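Local coordinates for protein CaaX farnesyltransferase alpha subunit Ram2 (Aspergillus fumigatus, PDB 4L9P) that forms the alpha subunit of a heterodimeric protein farnesyltransferase, which probably attaches a farnesyl group to proteins ending in a CaaX sequence, at residues A[53-56]-A[57-61]; A[77-80]-A[81-85]; A[224-227]-A[228-231]. The protein carries 1 engineered substitution. All coordinates share one frame; numbering follows the deposited sequence.

Contact 1 of 3, residues A[53-56]-A[57-61]; sequences YLEA and TSYLR. With EDO (1,2-ethanediol), chain G.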
loop_
_atom_site.group_PDB
_atom_site.type_symbol
_atom_site.label_atom_id
_atom_site.label_comp_id
_atom_site.label_asym_id
_atom_site.label_seq_id
_atom_site.Cartn_x
_atom_site.Cartn_y
_atom_site.Cartn_z
ATOM N N TYR A 53 0.718 22.525 -23.095
ATOM C CA TYR A 53 1.100 22.192 -21.730
ATOM C C TYR A 53 2.453 22.820 -21.389
ATOM O O TYR A 53 2.640 23.308 -20.270
ATOM C CB TYR A 53 1.125 20.662 -21.585
ATOM C CG TYR A 53 1.382 20.160 -20.160
ATOM C CD1 TYR A 53 0.347 20.145 -19.215
ATOM C CD2 TYR A 53 2.653 19.732 -19.762
ATOM C CE1 TYR A 53 0.529 19.679 -17.942
ATOM C CE2 TYR A 53 2.860 19.205 -18.472
ATOM C CZ TYR A 53 1.804 19.204 -17.576
ATOM O OH TYR A 53 2.010 18.672 -16.340
ATOM N N LEU A 54 3.409 22.815 -22.327
ATOM C CA LEU A 54 4.688 23.492 -22.080
ATOM C C LEU A 54 4.449 24.964 -21.763
ATOM O O LEU A 54 5.000 25.500 -20.788
ATOM C CB LEU A 54 5.649 23.399 -23.292
ATOM C CG LEU A 54 6.363 22.098 -23.587
ATOM C CD1 LEU A 54 7.070 22.228 -24.958
ATOM C CD2 LEU A 54 7.338 21.855 -22.418
ATOM N N GLU A 55 3.595 25.624 -22.543
ATOM C CA GLU A 55 3.400 27.051 -22.328
ATOM C C GLU A 55 2.702 27.303 -20.987
ATOM O O GLU A 55 3.173 28.129 -20.170
ATOM C CB GLU A 55 2.567 27.686 -23.453
ATOM C CG GLU A 55 2.479 29.185 -23.189
ATOM C CD GLU A 55 1.621 29.952 -24.128
ATOM O OE1 GLU A 55 0.433 29.615 -24.337
ATOM O OE2 GLU A 55 2.138 30.944 -24.629
ATOM N N ALA A 56 1.617 26.569 -20.718
ATOM C CA ALA A 56 0.853 26.797 -19.484
ATOM C C ALA A 56 1.756 26.594 -18.264
ATOM O O ALA A 56 1.745 27.379 -17.297
ATOM C CB ALA A 56 -0.407 25.881 -19.435
ATOM N N THR A 57 2.503 25.499 -18.264
ATOM C CA THR A 57 3.361 25.235 -17.108
ATOM C C THR A 57 4.516 26.210 -16.935
ATOM O O THR A 57 4.945 26.445 -15.810
ATOM C CB THR A 57 3.890 23.757 -17.120
ATOM O OG1 THR A 57 4.575 23.507 -18.365
ATOM C CG2 THR A 57 2.736 22.746 -16.920
ATOM N N SER A 58 5.018 26.792 -18.044
ATOM C CA SER A 58 6.033 27.833 -17.928
ATOM C C SER A 58 5.454 29.115 -17.276
ATOM O O SER A 58 6.119 29.773 -16.462
ATOM C CB SER A 58 6.663 28.100 -19.305
ATOM O OG SER A 58 7.254 26.901 -19.831
ATOM N N TYR A 59 4.202 29.432 -17.575
ATOM C CA TYR A 59 3.530 30.539 -16.861
ATOM C C TYR A 59 3.253 30.153 -15.397
ATOM O O TYR A 59 3.349 30.987 -14.503
ATOM C CB TYR A 59 2.212 30.971 -17.592
ATOM C CG TYR A 59 2.531 31.946 -18.705
ATOM C CD1 TYR A 59 2.883 31.498 -19.969
ATOM C CD2 TYR A 59 2.620 33.287 -18.433
ATOM C CE1 TYR A 59 3.240 32.417 -20.996
ATOM C CE2 TYR A 59 2.999 34.179 -19.433
ATOM C CZ TYR A 59 3.279 33.726 -20.681
ATOM O OH TYR A 59 3.636 34.603 -21.709
ATOM N N LEU A 60 2.940 28.866 -15.128
ATOM C CA LEU A 60 2.707 28.477 -13.746
ATOM C C LEU A 60 3.998 28.632 -12.910
ATOM O O LEU A 60 3.959 29.109 -11.754
ATOM C CB LEU A 60 2.206 27.003 -13.711
ATOM C CG LEU A 60 1.810 26.624 -12.267
ATOM C CD1 LEU A 60 0.564 27.366 -11.803
ATOM C CD2 LEU A 60 1.625 25.090 -12.099
ATOM N N ARG A 61 5.126 28.254 -13.486
ATOM C CA ARG A 61 6.385 28.442 -12.766
ATOM C C ARG A 61 6.563 29.922 -12.386
ATOM O O ARG A 61 6.958 30.237 -11.270
ATOM C CB ARG A 61 7.600 27.989 -13.598
ATOM C CG ARG A 61 7.824 26.497 -13.506
ATOM C CD ARG A 61 9.179 26.085 -14.142
ATOM N NE ARG A 61 8.978 26.052 -15.570
ATOM C CZ ARG A 61 8.572 25.012 -16.289
ATOM N NH1 ARG A 61 8.418 23.779 -15.777
ATOM N NH2 ARG A 61 8.379 25.223 -17.567
HETATM C C1 EDO G . 6.607 20.945 -18.149
HETATM O O1 EDO G . 6.931 22.189 -17.537
HETATM C C2 EDO G . 6.759 19.814 -17.167
HETATM O O2 EDO G . 5.990 20.030 -15.969
#

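Contact 2 of 3, residues A[77-80]-A[81-85]; sequences TGDI and ISMNP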
loop_
_atom_site.group_PDB
_atom_site.type_symbol
_atom_site.label_atom_id
_atom_site.label_comp_id
_atom_site.label_asym_id
_atom_site.label_seq_id
_atom_site.Cartn_x
_atom_site.Cartn_y
_atom_site.Cartn_z
ATOM N N THR A 77 -4.499 27.672 -13.200
ATOM C CA THR A 77 -4.532 26.357 -12.523
ATOM C C THR A 77 -5.661 25.469 -13.059
ATOM O O THR A 77 -5.453 24.263 -13.189
ATOM C CB THR A 77 -4.670 26.475 -10.992
ATOM O OG1 THR A 77 -5.963 26.993 -10.581
ATOM C CG2 THR A 77 -3.500 27.235 -10.356
ATOM N N GLY A 78 -6.809 26.026 -13.390
ATOM C CA GLY A 78 -7.895 25.223 -13.928
ATOM C C GLY A 78 -7.533 24.680 -15.312
ATOM O O GLY A 78 -7.884 23.524 -15.652
ATOM N N ASP A 79 -6.811 25.505 -16.095
ATOM C CA ASP A 79 -6.403 25.072 -17.437
ATOM C C ASP A 79 -5.403 23.878 -17.323
ATOM O O ASP A 79 -5.524 22.845 -18.017
ATOM C CB ASP A 79 -5.744 26.259 -18.160
ATOM C CG ASP A 79 -5.495 25.983 -19.620
ATOM O OD1 ASP A 79 -6.139 25.079 -20.195
ATOM O OD2 ASP A 79 -4.672 26.685 -20.189
ATOM N N ILE A 80 -4.435 24.011 -16.429
ATOM C CA ILE A 80 -3.459 22.941 -16.275
ATOM C C ILE A 80 -4.131 21.680 -15.750
ATOM O O ILE A 80 -3.828 20.590 -16.201
ATOM C CB ILE A 80 -2.302 23.359 -15.344
ATOM C CG1 ILE A 80 -1.459 24.427 -16.116
ATOM C CG2 ILE A 80 -1.413 22.121 -15.004
ATOM C CD1 ILE A 80 -0.425 25.110 -15.302
ATOM N N ILE A 81 -5.036 21.823 -14.799
ATOM C CA ILE A 81 -5.812 20.667 -14.310
ATOM C C ILE A 81 -6.606 19.981 -15.413
ATOM O O ILE A 81 -6.692 18.723 -15.408
ATOM C CB ILE A 81 -6.718 21.075 -13.096
ATOM C CG1 ILE A 81 -5.816 21.283 -11.881
ATOM C CG2 ILE A 81 -7.827 20.014 -12.819
ATOM C CD1 ILE A 81 -6.497 22.042 -10.703
ATOM N N SER A 82 -7.141 20.765 -16.353
ATOM C CA SER A 82 -7.861 20.162 -17.495
ATOM C C SER A 82 -6.919 19.302 -18.347
ATOM O O SER A 82 -7.346 18.316 -18.933
ATOM C CB SER A 82 -8.558 21.241 -18.351
ATOM O OG SER A 82 -7.681 21.871 -19.275
ATOM N N MET A 83 -5.650 19.676 -18.423
ATOM C CA MET A 83 -4.670 18.886 -19.191
ATOM C C MET A 83 -4.066 17.735 -18.418
ATOM O O MET A 83 -3.774 16.684 -18.991
ATOM C CB MET A 83 -3.545 19.787 -19.725
ATOM C CG MET A 83 -4.050 20.722 -20.852
ATOM S SD MET A 83 -2.701 21.762 -21.453
ATOM C CE MET A 83 -2.659 22.999 -20.214
ATOM N N ASN A 84 -3.889 17.919 -17.112
ATOM C CA ASN A 84 -3.216 16.931 -16.256
ATOM C C ASN A 84 -3.721 17.056 -14.822
ATOM O O ASN A 84 -3.166 17.811 -14.021
ATOM C CB ASN A 84 -1.718 17.126 -16.292
ATOM C CG ASN A 84 -0.988 16.147 -15.402
ATOM O OD1 ASN A 84 -1.593 15.187 -14.871
ATOM N ND2 ASN A 84 0.315 16.381 -15.205
ATOM N N PRO A 85 -4.787 16.337 -14.498
ATOM C CA PRO A 85 -5.353 16.463 -13.153
ATOM C C PRO A 85 -4.473 15.753 -12.113
ATOM O O PRO A 85 -4.752 15.882 -10.931
ATOM C CB PRO A 85 -6.712 15.742 -13.262
ATOM C CG PRO A 85 -6.520 14.766 -14.324
ATOM C CD PRO A 85 -5.610 15.458 -15.357
#

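Contact 3 of 3, residues A[224-227]-A[228-231]; sequences TGPS and SEKG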
loop_
_atom_site.group_PDB
_atom_site.type_symbol
_atom_site.label_atom_id
_atom_site.label_comp_id
_atom_site.label_asym_id
_atom_site.label_seq_id
_atom_site.Cartn_x
_atom_site.Cartn_y
_atom_site.Cartn_z
ATOM N N THR A 224 -4.053 2.813 23.056
ATOM C CA THR A 224 -3.019 3.021 24.109
ATOM C C THR A 224 -2.831 1.746 24.951
ATOM O O THR A 224 -1.907 1.661 25.759
ATOM C CB THR A 224 -3.331 4.223 25.003
ATOM O OG1 THR A 224 -4.653 4.077 25.531
ATOM C CG2 THR A 224 -3.302 5.538 24.188
ATOM N N GLY A 225 -3.704 0.762 24.736
ATOM C CA GLY A 225 -3.668 -0.480 25.504
ATOM C C GLY A 225 -2.715 -1.482 24.856
ATOM O O GLY A 225 -2.064 -1.204 23.814
ATOM N N PRO A 226 -2.635 -2.680 25.431
ATOM C CA PRO A 226 -1.795 -3.751 24.865
ATOM C C PRO A 226 -2.388 -4.069 23.490
ATOM O O PRO A 226 -3.622 -3.984 23.318
ATOM C CB PRO A 226 -2.084 -4.954 25.770
ATOM C CG PRO A 226 -2.623 -4.366 27.005
ATOM C CD PRO A 226 -3.314 -3.093 26.664
ATOM N N SER A 227 -1.562 -4.431 22.522
ATOM C CA SER A 227 -2.096 -4.635 21.191
ATOM C C SER A 227 -3.155 -5.773 21.086
ATOM O O SER A 227 -4.045 -5.673 20.249
ATOM C CB SER A 227 -0.941 -4.739 20.159
ATOM O OG SER A 227 -0.203 -5.856 20.487
ATOM N N SER A 228 -3.099 -6.822 21.917
ATOM C CA SER A 228 -4.158 -7.831 21.894
ATOM C C SER A 228 -5.526 -7.274 22.258
ATOM O O SER A 228 -6.546 -7.875 21.931
ATOM C CB SER A 228 -3.825 -9.007 22.836
ATOM O OG SER A 228 -3.767 -8.554 24.184
ATOM N N GLU A 229 -5.566 -6.127 22.927
ATOM C CA GLU A 229 -6.843 -5.554 23.332
ATOM C C GLU A 229 -7.255 -4.383 22.428
ATOM O O GLU A 229 -8.200 -3.657 22.728
ATOM C CB GLU A 229 -6.784 -5.104 24.783
ATOM C CG GLU A 229 -6.207 -6.161 25.738
ATOM C CD GLU A 229 -6.913 -7.507 25.635
ATOM O OE1 GLU A 229 -8.159 -7.508 25.668
ATOM O OE2 GLU A 229 -6.229 -8.563 25.522
ATOM N N LYS A 230 -6.569 -4.227 21.289
ATOM C CA LYS A 230 -6.887 -3.108 20.398
ATOM C C LYS A 230 -8.310 -3.312 19.883
ATOM O O LYS A 230 -8.664 -4.413 19.422
ATOM C CB LYS A 230 -5.849 -3.032 19.236
ATOM C CG LYS A 230 -5.982 -1.716 18.495
ATOM C CD LYS A 230 -5.036 -1.597 17.291
ATOM C CE LYS A 230 -3.581 -1.659 17.645
ATOM N NZ LYS A 230 -2.749 -1.422 16.384
ATOM N N GLY A 231 -9.124 -2.264 19.953
ATOM C CA GLY A 231 -10.504 -2.313 19.528
ATOM C C GLY A 231 -11.489 -2.324 20.697
ATOM O O GLY A 231 -12.644 -1.954 20.499
#

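Contact 1 of 3, residues A[53-56]-A[57-61]
Y53 and T57 stand one turn apart on helix 51-65, where T57 N donates to Y53 O at 3.0 Å in the first of four i-to-i+4 backbone bonds between 53-56 and 57-61. A second donor reaches the same carbonyl: T57 OG1 lies 2.7 Å from Y53 O, and hydroxyl and peptide nitrogen arrive from opposite faces of its plane. The hydroxyl folds back because OG1 sits between the backbone N and the carbonyl carbon (chi1 56°). That torsion places the methyl group anti to the carbonyl carbon, beside the backbone N and over one face of the Y53 ring, where CG2 of T57 makes a CH-pi contact 3.8 Å from the ring centroid. Threonine suits the place because its hydroxyl takes the carbonyl of Y53 while its methyl covers the ring of the same residue. Y53 is buried but polar at its end, with OH bonded to D148 of the Ram1 beta subunit and to N84. E55 and Y59 run side by side, E55 CG 4.0 Å from Y59 CE1, with carboxylate and ring planes 82° apart; the carboxylate is taken by S20 and by the backbone of Y19. A56, small and buried, packs against helix 71-83. A bound ethanediol, probably from the crystallisation liquor, donates through O1 to T57 OG1 at 2.8 Å, accepts from R61 NH1 at 2.8 Å and, bonded to D148 of Ram1, bridges the subunits in this crystal. T57 OG1 thus acts as both donor and acceptor, while direct bonds from Y53 OH to D148 and R61 NH1 to H194 O tie this helix to Ram1.

Contact 2 of 3, residues A[77-80]-A[81-85]
M83 folds back over the last turn of helix 71-83 to meet D79 and I80. Its CB lies 3.6 Å from I80 O, and CG passes 3.8 Å from D79 O. The chain bends about the CG-SD bond (chi3 -80°), which returns the methyl to the backbone it came from: CE is 3.6 Å from D79 O and 4.0 Å from I80 CA, with the D79 carboxylate close by. A flexible, unbranched methionine suits this curled path, and the side chain also packs on Y53 and A56 of helix 51-65. D79 O itself carries two donors, M83 N at 3.2 Å and S82 OG at 2.7 Å. I80 O receives N84 N at 2.8 Å, nearly in line with the carbonyl, and a weak bond from M83 N. N84 then leaves helical geometry, its OD1 accepting from A86 N in an Asx turn, and P85, having no N-H, cannot extend the series of backbone bonds. S82 OG and N84 OD1 are thus met locally, whereas N84 ND2 reaches Y53 and the D79 carboxylate reaches Y19, tying the helix end to its neighbours, while I80, I81 and the methionine give it an apolar flank for neighbouring helices.

Contact 3 of 3, residues A[224-227]-A[228-231]
Two backbone hydrogen bonds hold P226 and S227 to the residues three further on: E229 N to P226 O at 2.9 Å and K230 N to S227 O at 3.1 Å. Both donors stand above the carbonyl plane rather than in it, the second by 66°, as the tight curl of the chain demands. P226, with its fixed phi, is well suited to lead into this curl. Apolar contact is slight and limited to the proline ring, whose CG comes 4.2 Å from E229 CG. Among the side-chain polar groups, S228 OG donates to E229 OE2 at 2.8 Å, meeting the carboxylate on its anti side, and OE1 of E229 forms a salt bridge with R232; both are seen in the conformer described, one of two for E229. The remaining polar ends leave the turn for the Ram1 beta subunit: S227 OG bonds to the carbonyl of P333, and the long arm of K230, extended to CD, then turned about the CG-CD bond (chi3 -62°), brings NZ to Q296, S293 and the carbonyl of Y335 of that chain. A lysine can span this distance and give three hydrogen bonds at its tip. G231 follows with positive phi, which glycine tolerates easily. With S227, S228 and E229 near type I angles, the two bonds make overlapping type I beta turns, with 3-10 character at S227 and S228, set in the loop between helices 197-208 and 238-254 at the subunit interface.

How the contacts relate
Contacts 1 and 2 belong to successive helices, 51-65 and 71-83, which pack directly; the centres of the two contacts lie about 11 Å apart. L60 and the A56 carbonyl meet CD1 of I80, and Y53 OH and N84 ND2 form a probable hydrogen bond. Contact 1 is the more buried, contact 2 is partly so, and both rest on i-to-i+4 bonding with serine or threonine hydroxyls near main-chain carbonyls. Contact 3, about 39 Å from contact 1 between nearest atoms and on the opposite side of the chain's centre, is a surface loop held by i-to-i+3 bonds and charged or polar ends. All three nevertheless border the Ram1 beta subunit, with direct hydrogen bonds to it from contacts 1 and 3.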